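Local coordinates for protein MNMC2 (Aquifex aeolicus, PDB 3VYW) that methylates tRNA, probably at modified wobble uridines, with S-adenosylmethionine as methyl donor and without the oxidase domain usually fused to such enzymes, at residues D188-D193 against E214-K219; R99-G104 against S210-R215; V113-L118 against L125-I130. All coordinates share one frame; numbering follows the deposited sequence.

The three contacts sample one central sheet of a Rossmann-like methyltransferase and the layers on its two faces. Contacts 1 and 2 share Glu-214 and Arg-215, start from the neighbouring strands 187-192 and 97-103, and each carries a residue that holds S-adenosylmethionine. Contact 3 lies farther from the centre of the chain, about 19 Å against 12 and 10 Å, and packs a helix on the opposite face of the sheet. All three are buried, yet their chemistry differs: contact 3 is wholly apolar between its segments, contact 2 adds a backbone carbonyl for the cofactor, and contact 1 mixes one aliphatic pair with carboxylates at both ends of its strand.

Contact 1. Residues D188-D193 against E214-K219; sequences DAVFHD and ERIDEK. With SAM (S-adenosylmethionine), chain E.
The carboxylates of Asp-188 and Asp-217 come close at one end of this contact, with Asp-188 OD1 4.3 Å from Asp-217 OD1. The approach of two like charges would probably be costly without a counter-charge, and Asp-188 has one: its OD1 forms a salt bridge with Arg-95, while its OD2 accepts the backbone N of Arg-99. Asp-217 OD1 receives a weak bond from the backbone N of Lys-219, in the manner of an Asx turn. A third flat group, the guanidinium of Arg-215, is met at its edge and close to its plane by Glu-214 OE2, which is 3.1 Å from Arg-215 NH2 in a salt bridge between sequence neighbours.

Between these polar features lies a single aliphatic pair. Val-190 CG2 meets Ile-216 CD1 at 3.7 Å, the two side chains crossing at about a right angle. Ile-216 can bridge the gap because its CG1 is anti to the backbone N (chi1 -172°) and its CD1 continues in an extended line (chi2 176°).

Just past the far end of the strand, Asp-193 meets the cofactor. The amino N of SAM donates to Asp-193 OD2 over 3.0 Å, and the same oxygen has a weak bond from Asn-110. Replacing Asp-193 by an alanine removes that carboxylate, and the amino group of SAM would probably be held less firmly and be freer to turn about Gly-104 O.

Strand 187-192 runs parallel to strands 97-103 and 220-224. From it the chain passes through helix 206-213 and Ile-216 to reach strand 220-224, a beta-alpha-beta crossover of the Rossmann-like methyltransferase fold, whose strand ends carry the cofactor site.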
# COMPACT_ATOMS: atom_id res chain seq x y z
N ASP A 188 -7.48 -14.02 2.41
CA ASP A 188 -6.87 -14.24 3.71
C ASP A 188 -5.94 -13.14 4.17
O ASP A 188 -5.86 -12.87 5.32
CB ASP A 188 -6.21 -15.59 3.76
CG ASP A 188 -7.18 -16.67 3.71
OD1 ASP A 188 -7.97 -16.77 4.64
OD2 ASP A 188 -7.20 -17.41 2.73
N ALA A 189 -5.18 -12.59 3.24
CA ALA A 189 -4.27 -11.52 3.50
C ALA A 189 -4.41 -10.50 2.43
O ALA A 189 -4.52 -10.84 1.30
CB ALA A 189 -2.87 -12.04 3.51
N VAL A 190 -4.38 -9.23 2.80
CA VAL A 190 -4.20 -8.18 1.84
C VAL A 190 -2.87 -7.56 2.13
O VAL A 190 -2.65 -7.13 3.19
CB VAL A 190 -5.22 -7.08 2.03
CG1 VAL A 190 -4.98 -5.97 1.04
CG2 VAL A 190 -6.60 -7.64 1.96
N PHE A 191 -1.98 -7.56 1.16
CA PHE A 191 -0.71 -6.93 1.36
C PHE A 191 -0.83 -5.59 0.72
O PHE A 191 -0.81 -5.49 -0.45
CB PHE A 191 0.36 -7.68 0.61
CG PHE A 191 0.74 -8.98 1.22
CD1 PHE A 191 1.38 -9.92 0.46
CD2 PHE A 191 0.46 -9.27 2.51
CE1 PHE A 191 1.73 -11.11 0.99
CE2 PHE A 191 0.81 -10.45 3.05
CZ PHE A 191 1.45 -11.38 2.29
N HIS A 192 -0.96 -4.55 1.50
CA HIS A 192 -1.22 -3.29 0.93
C HIS A 192 0.01 -2.49 0.85
O HIS A 192 0.37 -1.82 1.77
CB HIS A 192 -2.21 -2.60 1.82
CG HIS A 192 -2.93 -1.49 1.16
ND1 HIS A 192 -4.19 -1.52 0.93
CD2 HIS A 192 -2.48 -0.30 0.69
CE1 HIS A 192 -4.56 -0.42 0.33
NE2 HIS A 192 -3.57 0.38 0.17
N ASP A 193 0.66 -2.53 -0.29
CA ASP A 193 1.98 -1.99 -0.40
C ASP A 193 2.11 -1.02 -1.52
O ASP A 193 2.71 -1.30 -2.51
CB ASP A 193 2.95 -3.12 -0.63
CG ASP A 193 4.33 -2.75 -0.30
OD1 ASP A 193 4.53 -1.74 0.33
OD2 ASP A 193 5.23 -3.47 -0.68
N GLU A 214 -14.49 -5.31 0.65
CA GLU A 214 -15.41 -6.24 0.08
C GLU A 214 -14.68 -7.49 -0.27
O GLU A 214 -15.25 -8.52 -0.47
CB GLU A 214 -16.05 -5.65 -1.15
CG GLU A 214 -17.08 -4.59 -0.87
CD GLU A 214 -17.29 -3.71 -2.07
OE1 GLU A 214 -17.77 -2.58 -1.92
OE2 GLU A 214 -16.99 -4.15 -3.17
N ARG A 215 -13.38 -7.40 -0.36
CA ARG A 215 -12.59 -8.46 -0.88
C ARG A 215 -11.74 -9.15 0.13
O ARG A 215 -10.84 -9.85 -0.20
CB ARG A 215 -11.78 -7.96 -2.04
CG ARG A 215 -12.43 -8.24 -3.36
CD ARG A 215 -12.27 -7.15 -4.37
NE ARG A 215 -13.39 -6.26 -4.35
CZ ARG A 215 -13.97 -5.80 -5.42
NH1 ARG A 215 -13.55 -6.17 -6.59
NH2 ARG A 215 -14.98 -4.99 -5.32
N ILE A 216 -12.05 -8.96 1.39
CA ILE A 216 -11.27 -9.58 2.43
C ILE A 216 -12.11 -10.45 3.32
O ILE A 216 -13.20 -10.10 3.68
CB ILE A 216 -10.49 -8.56 3.26
CG1 ILE A 216 -9.54 -9.26 4.21
CG2 ILE A 216 -11.40 -7.68 4.02
CD1 ILE A 216 -8.66 -8.34 4.99
N ASP A 217 -11.58 -11.61 3.65
CA ASP A 217 -12.25 -12.52 4.51
C ASP A 217 -12.31 -11.84 5.83
O ASP A 217 -11.44 -11.10 6.14
CB ASP A 217 -11.45 -13.80 4.64
CG ASP A 217 -12.15 -14.83 5.45
OD1 ASP A 217 -11.60 -15.30 6.44
OD2 ASP A 217 -13.28 -15.17 5.08
N GLU A 218 -13.33 -12.13 6.59
CA GLU A 218 -13.58 -11.49 7.86
C GLU A 218 -12.49 -11.73 8.83
O GLU A 218 -12.22 -10.91 9.65
CB GLU A 218 -14.80 -12.07 8.48
CG GLU A 218 -16.09 -11.72 7.81
CD GLU A 218 -17.19 -11.70 8.80
OE1 GLU A 218 -17.20 -12.60 9.65
OE2 GLU A 218 -18.02 -10.78 8.75
N LYS A 219 -11.92 -12.91 8.77
CA LYS A 219 -10.88 -13.30 9.68
C LYS A 219 -9.54 -13.04 9.06
O LYS A 219 -8.55 -13.38 9.61
CB LYS A 219 -11.01 -14.77 10.03
CG LYS A 219 -12.26 -15.10 10.80
CD LYS A 219 -12.07 -14.84 12.26
CE LYS A 219 -13.31 -15.21 13.04
NZ LYS A 219 -13.20 -14.72 14.43
N SAM E . 4.96 -4.60 -3.42
CA SAM E . 6.14 -4.36 -4.17
C SAM E . 7.06 -5.44 -3.76
O SAM E . 8.10 -5.67 -4.33
OXT SAM E . 6.73 -6.14 -2.85
CB SAM E . 6.50 -2.92 -3.87
CG SAM E . 5.58 -2.04 -4.72
SD SAM E . 5.74 -0.41 -4.58
CE SAM E . 5.75 -0.03 -2.99
C5' SAM E . 4.43 0.38 -5.22
C4' SAM E . 3.81 -0.23 -6.48
O4' SAM E . 2.47 0.22 -6.61
C3' SAM E . 4.48 0.18 -7.77
O3' SAM E . 4.57 -0.93 -8.64
C2' SAM E . 3.52 1.17 -8.39
O2' SAM E . 3.62 1.15 -9.78
C1' SAM E . 2.20 0.64 -7.93
N9 SAM E . 1.08 1.60 -8.02
C8 SAM E . 1.05 2.85 -7.61
N7 SAM E . -0.12 3.41 -7.83
C5 SAM E . -0.88 2.52 -8.40
C6 SAM E . -2.25 2.47 -8.90
N6 SAM E . -3.06 3.51 -8.84
N1 SAM E . -2.66 1.35 -9.42
C2 SAM E . -1.89 0.30 -9.49
N3 SAM E . -0.66 0.29 -9.07
C4 SAM E . -0.09 1.34 -8.53

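Contact 2. Residues R99-G104 against S210-R215; sequences RILDVG and SLIKER. With SAM (S-adenosylmethionine), chain E.
Ile-212 of helix 206-213 lies against Leu-101 and Val-103 of strand 97-103, joining a helical layer to the central sheet of this Rossmann-like methyltransferase. Followed outward, its side chain does most of its touching late. CB and CG1 stay back from the strand, and CG2, anti to the backbone N, comes loosely within 4.4 Å of Leu-101 CD1. The close contacts belong to the terminal CD1. A first torsion that sets CG1 anti to the carbonyl carbon (chi1 -68°) and a second turned away from a staggered value (chi2 -100°) together bring that methyl to the strand, where it meets two others at once: Val-103 CG2 at 3.7 Å and Leu-101 CD1 at 3.8 Å. The two strand residues are alternate positions of one strand and so present their side chains on the same face.

Past the helix, Arg-215 adds its CB, 4.4 Å from Leu-101 CD1, a looser approach. The rest of that side chain leads away from the strand, and its NE makes a weak hydrogen bond of 3.2 Å to Leu-211 O. Leu-101 also touches Ile-130 and Phe-132 of strand 126-133.

Just after the strand comes Gly-104, the first glycine of the glycine-rich cofactor-binding motif of such enzymes. Its positive phi (96°) suits glycine, and a CB there would run into the ribose oxygen O4' of SAM. The amino N of SAM donates to Gly-104 O across 2.8 Å.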
# COMPACT_ATOMS: atom_id res chain seq x y z
N ARG A 99 -5.54 -17.28 0.07
CA ARG A 99 -5.73 -16.22 -0.88
C ARG A 99 -5.12 -14.89 -0.46
O ARG A 99 -5.39 -14.38 0.58
CB ARG A 99 -7.21 -16.01 -1.11
CG ARG A 99 -7.99 -17.29 -1.17
CD ARG A 99 -9.23 -17.10 -1.99
NE ARG A 99 -9.82 -18.36 -2.39
CZ ARG A 99 -10.21 -19.30 -1.55
NH1 ARG A 99 -10.05 -19.15 -0.26
NH2 ARG A 99 -10.74 -20.41 -2.01
N ILE A 100 -4.30 -14.33 -1.32
CA ILE A 100 -3.71 -13.04 -1.07
C ILE A 100 -4.12 -12.00 -2.07
O ILE A 100 -4.02 -12.19 -3.24
CB ILE A 100 -2.20 -13.13 -1.11
CG1 ILE A 100 -1.72 -14.16 -0.14
CG2 ILE A 100 -1.61 -11.78 -0.80
CD1 ILE A 100 -0.24 -14.34 -0.18
N LEU A 101 -4.54 -10.86 -1.56
CA LEU A 101 -4.83 -9.71 -2.37
C LEU A 101 -3.61 -8.83 -2.28
O LEU A 101 -3.26 -8.40 -1.24
CB LEU A 101 -6.03 -9.00 -1.79
CG LEU A 101 -7.08 -8.43 -2.70
CD1 LEU A 101 -7.51 -7.05 -2.31
CD2 LEU A 101 -6.57 -8.44 -4.09
N ASP A 102 -2.94 -8.59 -3.38
CA ASP A 102 -1.71 -7.84 -3.34
C ASP A 102 -1.85 -6.49 -3.97
O ASP A 102 -2.06 -6.39 -5.13
CB ASP A 102 -0.65 -8.61 -4.08
CG ASP A 102 0.71 -8.13 -3.80
OD1 ASP A 102 0.96 -7.80 -2.66
OD2 ASP A 102 1.53 -8.06 -4.70
N VAL A 103 -1.69 -5.44 -3.20
CA VAL A 103 -1.83 -4.10 -3.72
C VAL A 103 -0.48 -3.53 -4.11
O VAL A 103 0.25 -3.10 -3.29
CB VAL A 103 -2.45 -3.21 -2.65
CG1 VAL A 103 -2.39 -1.78 -3.05
CG2 VAL A 103 -3.85 -3.59 -2.34
N GLY A 104 -0.17 -3.56 -5.39
CA GLY A 104 1.10 -3.13 -5.91
C GLY A 104 2.08 -4.25 -6.11
O GLY A 104 2.77 -4.62 -5.22
N SER A 210 -12.60 0.70 0.99
CA SER A 210 -13.90 0.10 1.02
C SER A 210 -14.02 -0.98 -0.00
O SER A 210 -14.63 -1.99 0.24
CB SER A 210 -14.93 1.17 0.71
OG SER A 210 -16.17 0.89 1.29
N LEU A 211 -13.48 -0.74 -1.18
CA LEU A 211 -13.46 -1.75 -2.20
C LEU A 211 -12.61 -2.91 -1.79
O LEU A 211 -12.88 -4.01 -2.12
CB LEU A 211 -13.03 -1.16 -3.51
CG LEU A 211 -13.91 -0.07 -4.05
CD1 LEU A 211 -13.21 0.57 -5.21
CD2 LEU A 211 -15.23 -0.61 -4.53
N ILE A 212 -11.54 -2.63 -1.10
CA ILE A 212 -10.67 -3.64 -0.57
C ILE A 212 -11.38 -4.45 0.45
O ILE A 212 -11.11 -5.58 0.59
CB ILE A 212 -9.41 -3.05 0.06
CG1 ILE A 212 -8.53 -2.46 -1.00
CG2 ILE A 212 -8.64 -4.12 0.79
CD1 ILE A 212 -7.41 -3.36 -1.40
N LYS A 213 -12.25 -3.82 1.20
CA LYS A 213 -12.97 -4.44 2.28
C LYS A 213 -13.88 -5.54 1.79
O LYS A 213 -14.03 -6.54 2.40
CB LYS A 213 -13.76 -3.40 3.04
CG LYS A 213 -14.23 -3.81 4.41
CD LYS A 213 -15.66 -3.40 4.65
CE LYS A 213 -16.04 -3.60 6.09
NZ LYS A 213 -17.09 -2.67 6.53
N GLU A 214 -14.49 -5.31 0.65
CA GLU A 214 -15.41 -6.24 0.08
C GLU A 214 -14.68 -7.49 -0.27
O GLU A 214 -15.25 -8.52 -0.47
CB GLU A 214 -16.05 -5.65 -1.15
CG GLU A 214 -17.08 -4.59 -0.87
CD GLU A 214 -17.29 -3.71 -2.07
OE1 GLU A 214 -17.77 -2.58 -1.92
OE2 GLU A 214 -16.99 -4.15 -3.17
N ARG A 215 -13.38 -7.40 -0.36
CA ARG A 215 -12.59 -8.46 -0.88
C ARG A 215 -11.74 -9.15 0.13
O ARG A 215 -10.84 -9.85 -0.20
CB ARG A 215 -11.78 -7.96 -2.04
CG ARG A 215 -12.43 -8.24 -3.36
CD ARG A 215 -12.27 -7.15 -4.37
NE ARG A 215 -13.39 -6.26 -4.35
CZ ARG A 215 -13.97 -5.80 -5.42
NH1 ARG A 215 -13.55 -6.17 -6.59
NH2 ARG A 215 -14.98 -4.99 -5.32
N SAM E . 4.96 -4.60 -3.42
CA SAM E . 6.14 -4.36 -4.17
C SAM E . 7.06 -5.44 -3.76
O SAM E . 8.10 -5.67 -4.33
OXT SAM E . 6.73 -6.14 -2.85
CB SAM E . 6.50 -2.92 -3.87
CG SAM E . 5.58 -2.04 -4.72
SD SAM E . 5.74 -0.41 -4.58
CE SAM E . 5.75 -0.03 -2.99
C5' SAM E . 4.43 0.38 -5.22
C4' SAM E . 3.81 -0.23 -6.48
O4' SAM E . 2.47 0.22 -6.61
C3' SAM E . 4.48 0.18 -7.77
O3' SAM E . 4.57 -0.93 -8.64
C2' SAM E . 3.52 1.17 -8.39
O2' SAM E . 3.62 1.15 -9.78
C1' SAM E . 2.20 0.64 -7.93
N9 SAM E . 1.08 1.60 -8.02
C8 SAM E . 1.05 2.85 -7.61
N7 SAM E . -0.12 3.41 -7.83
C5 SAM E . -0.88 2.52 -8.40
C6 SAM E . -2.25 2.47 -8.90
N6 SAM E . -3.06 3.51 -8.84
N1 SAM E . -2.66 1.35 -9.42
C2 SAM E . -1.89 0.30 -9.49
N3 SAM E . -0.66 0.29 -9.07
C4 SAM E . -0.09 1.34 -8.53

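Contact 3. Residues V113-L118 against L125-I130; sequences VALKHL and LRVEII
Leu-115 and Leu-118 of helix 109-121 rest on Leu-125, Val-127 and Ile-129 in the second half of a beta-alpha-beta unit, where strand 97-103 leads into the helix and the helix returns to strand 126-133. The short helix and strand segments run almost antiparallel, at 164°, with their axes 10.6 Å apart, a spacing that leaves room for one layer of interlocking side chains.

The closer packing is toward the C-terminal end of the helix. Leu-118 CD2 meets Leu-125 CD2 at 3.9 Å, and the same Leu-125 methyl also touches CB of Leu-118, so it reaches both the root and one tip of that leucine, the side chains crossing at a slant. One turn back, Leu-115 CD2 sits over the fork of Val-127, 4.0 Å from both CG1 and CG2. It gets there because Leu-115 CG is anti to the carbonyl carbon (chi1 -69°) and its chain then extends (chi2 173°), although the bond from its CA starts out neither to nor from the strand.

Farther along, the fit slackens: Leu-115 CD2 is 4.4 Å from Ile-129 CD1. The more open side belongs to four partly exposed polar residues. Lys-116 and His-117 turn to Pro-146 O and Tyr-147 OH, while on the strand Arg-126 pairs with Glu-162 and Glu-128 with Arg-99. The helix has other buried neighbours too: Leu-118 also touches Ile-88, Leu-89 and Ala-92 of helix 88-94, and Val-113 meets Leu-79 and Val-83 of helix 74-86. A last bridge joins the two leucine contacts, Leu-118 CD1 standing 4.2 Å from Val-127 CG2.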
# COMPACT_ATOMS: atom_id res chain seq x y z
N VAL A 113 8.56 -13.76 -1.00
CA VAL A 113 8.88 -14.09 0.35
C VAL A 113 7.78 -14.90 0.99
O VAL A 113 8.05 -15.82 1.69
CB VAL A 113 9.22 -12.84 1.15
CG1 VAL A 113 9.25 -13.13 2.62
CG2 VAL A 113 10.55 -12.32 0.69
N ALA A 114 6.55 -14.56 0.74
CA ALA A 114 5.47 -15.32 1.26
C ALA A 114 5.44 -16.74 0.75
O ALA A 114 5.27 -17.65 1.50
CB ALA A 114 4.17 -14.64 0.93
N LEU A 115 5.60 -16.91 -0.54
CA LEU A 115 5.53 -18.22 -1.14
C LEU A 115 6.61 -19.13 -0.65
O LEU A 115 6.41 -20.28 -0.52
CB LEU A 115 5.54 -18.15 -2.64
CG LEU A 115 4.35 -17.59 -3.37
CD1 LEU A 115 4.70 -17.48 -4.83
CD2 LEU A 115 3.13 -18.43 -3.20
N LYS A 116 7.79 -18.62 -0.39
CA LYS A 116 8.78 -19.49 0.17
C LYS A 116 8.41 -20.03 1.54
O LYS A 116 8.55 -21.19 1.80
CB LYS A 116 10.10 -18.75 0.28
CG LYS A 116 11.28 -19.67 0.36
CD LYS A 116 12.34 -19.13 1.27
CE LYS A 116 13.33 -20.20 1.62
NZ LYS A 116 13.92 -20.82 0.42
N HIS A 117 7.96 -19.18 2.42
CA HIS A 117 7.45 -19.60 3.68
C HIS A 117 6.20 -20.37 3.61
O HIS A 117 6.04 -21.32 4.33
CB HIS A 117 7.32 -18.42 4.58
CG HIS A 117 8.61 -17.76 4.84
ND1 HIS A 117 9.25 -17.88 5.98
CD2 HIS A 117 9.42 -17.05 4.02
CE1 HIS A 117 10.39 -17.24 5.90
NE2 HIS A 117 10.49 -16.73 4.70
N LEU A 118 5.28 -20.00 2.78
CA LEU A 118 4.05 -20.73 2.78
C LEU A 118 4.31 -22.15 2.40
O LEU A 118 3.77 -23.05 2.99
CB LEU A 118 3.12 -20.17 1.75
CG LEU A 118 2.39 -18.93 2.15
CD1 LEU A 118 1.67 -18.40 0.94
CD2 LEU A 118 1.40 -19.30 3.21
N LEU A 125 0.14 -26.60 -0.44
CA LEU A 125 -0.82 -25.52 -0.41
C LEU A 125 -1.11 -24.86 -1.73
O LEU A 125 -0.23 -24.52 -2.45
CB LEU A 125 -0.30 -24.47 0.53
CG LEU A 125 -1.27 -23.42 1.00
CD1 LEU A 125 -2.12 -24.01 2.07
CD2 LEU A 125 -0.44 -22.28 1.54
N ARG A 126 -2.36 -24.63 -2.02
CA ARG A 126 -2.66 -23.97 -3.25
C ARG A 126 -2.80 -22.51 -2.93
O ARG A 126 -3.47 -22.16 -2.03
CB ARG A 126 -3.95 -24.52 -3.82
CG ARG A 126 -4.32 -23.99 -5.18
CD ARG A 126 -5.74 -23.51 -5.18
NE ARG A 126 -6.09 -22.79 -6.38
CZ ARG A 126 -5.58 -23.05 -7.58
NH1 ARG A 126 -4.70 -24.00 -7.72
NH2 ARG A 126 -5.95 -22.34 -8.62
N VAL A 127 -2.13 -21.67 -3.67
CA VAL A 127 -2.14 -20.27 -3.35
C VAL A 127 -2.79 -19.44 -4.41
O VAL A 127 -2.44 -19.53 -5.54
CB VAL A 127 -0.74 -19.77 -3.11
CG1 VAL A 127 -0.80 -18.40 -2.53
CG2 VAL A 127 -0.02 -20.68 -2.16
N GLU A 128 -3.74 -18.61 -4.03
CA GLU A 128 -4.36 -17.70 -4.97
C GLU A 128 -3.91 -16.26 -4.76
O GLU A 128 -4.18 -15.67 -3.76
CB GLU A 128 -5.86 -17.74 -4.82
CG GLU A 128 -6.52 -19.00 -5.28
CD GLU A 128 -8.02 -18.88 -5.28
OE1 GLU A 128 -8.69 -19.62 -4.56
OE2 GLU A 128 -8.54 -18.03 -6.01
N ILE A 129 -3.26 -15.70 -5.75
CA ILE A 129 -2.84 -14.32 -5.71
C ILE A 129 -3.45 -13.48 -6.80
O ILE A 129 -3.37 -13.80 -7.95
CB ILE A 129 -1.33 -14.21 -5.84
CG1 ILE A 129 -0.66 -15.01 -4.77
CG2 ILE A 129 -0.89 -12.78 -5.73
CD1 ILE A 129 0.79 -15.23 -5.03
N ILE A 130 -4.03 -12.36 -6.41
CA ILE A 130 -4.40 -11.30 -7.31
C ILE A 130 -3.64 -10.05 -6.98
O ILE A 130 -3.65 -9.59 -5.88
CB ILE A 130 -5.88 -11.01 -7.20
CG1 ILE A 130 -6.67 -12.24 -7.59
CG2 ILE A 130 -6.25 -9.83 -8.06
CD1 ILE A 130 -8.15 -12.04 -7.58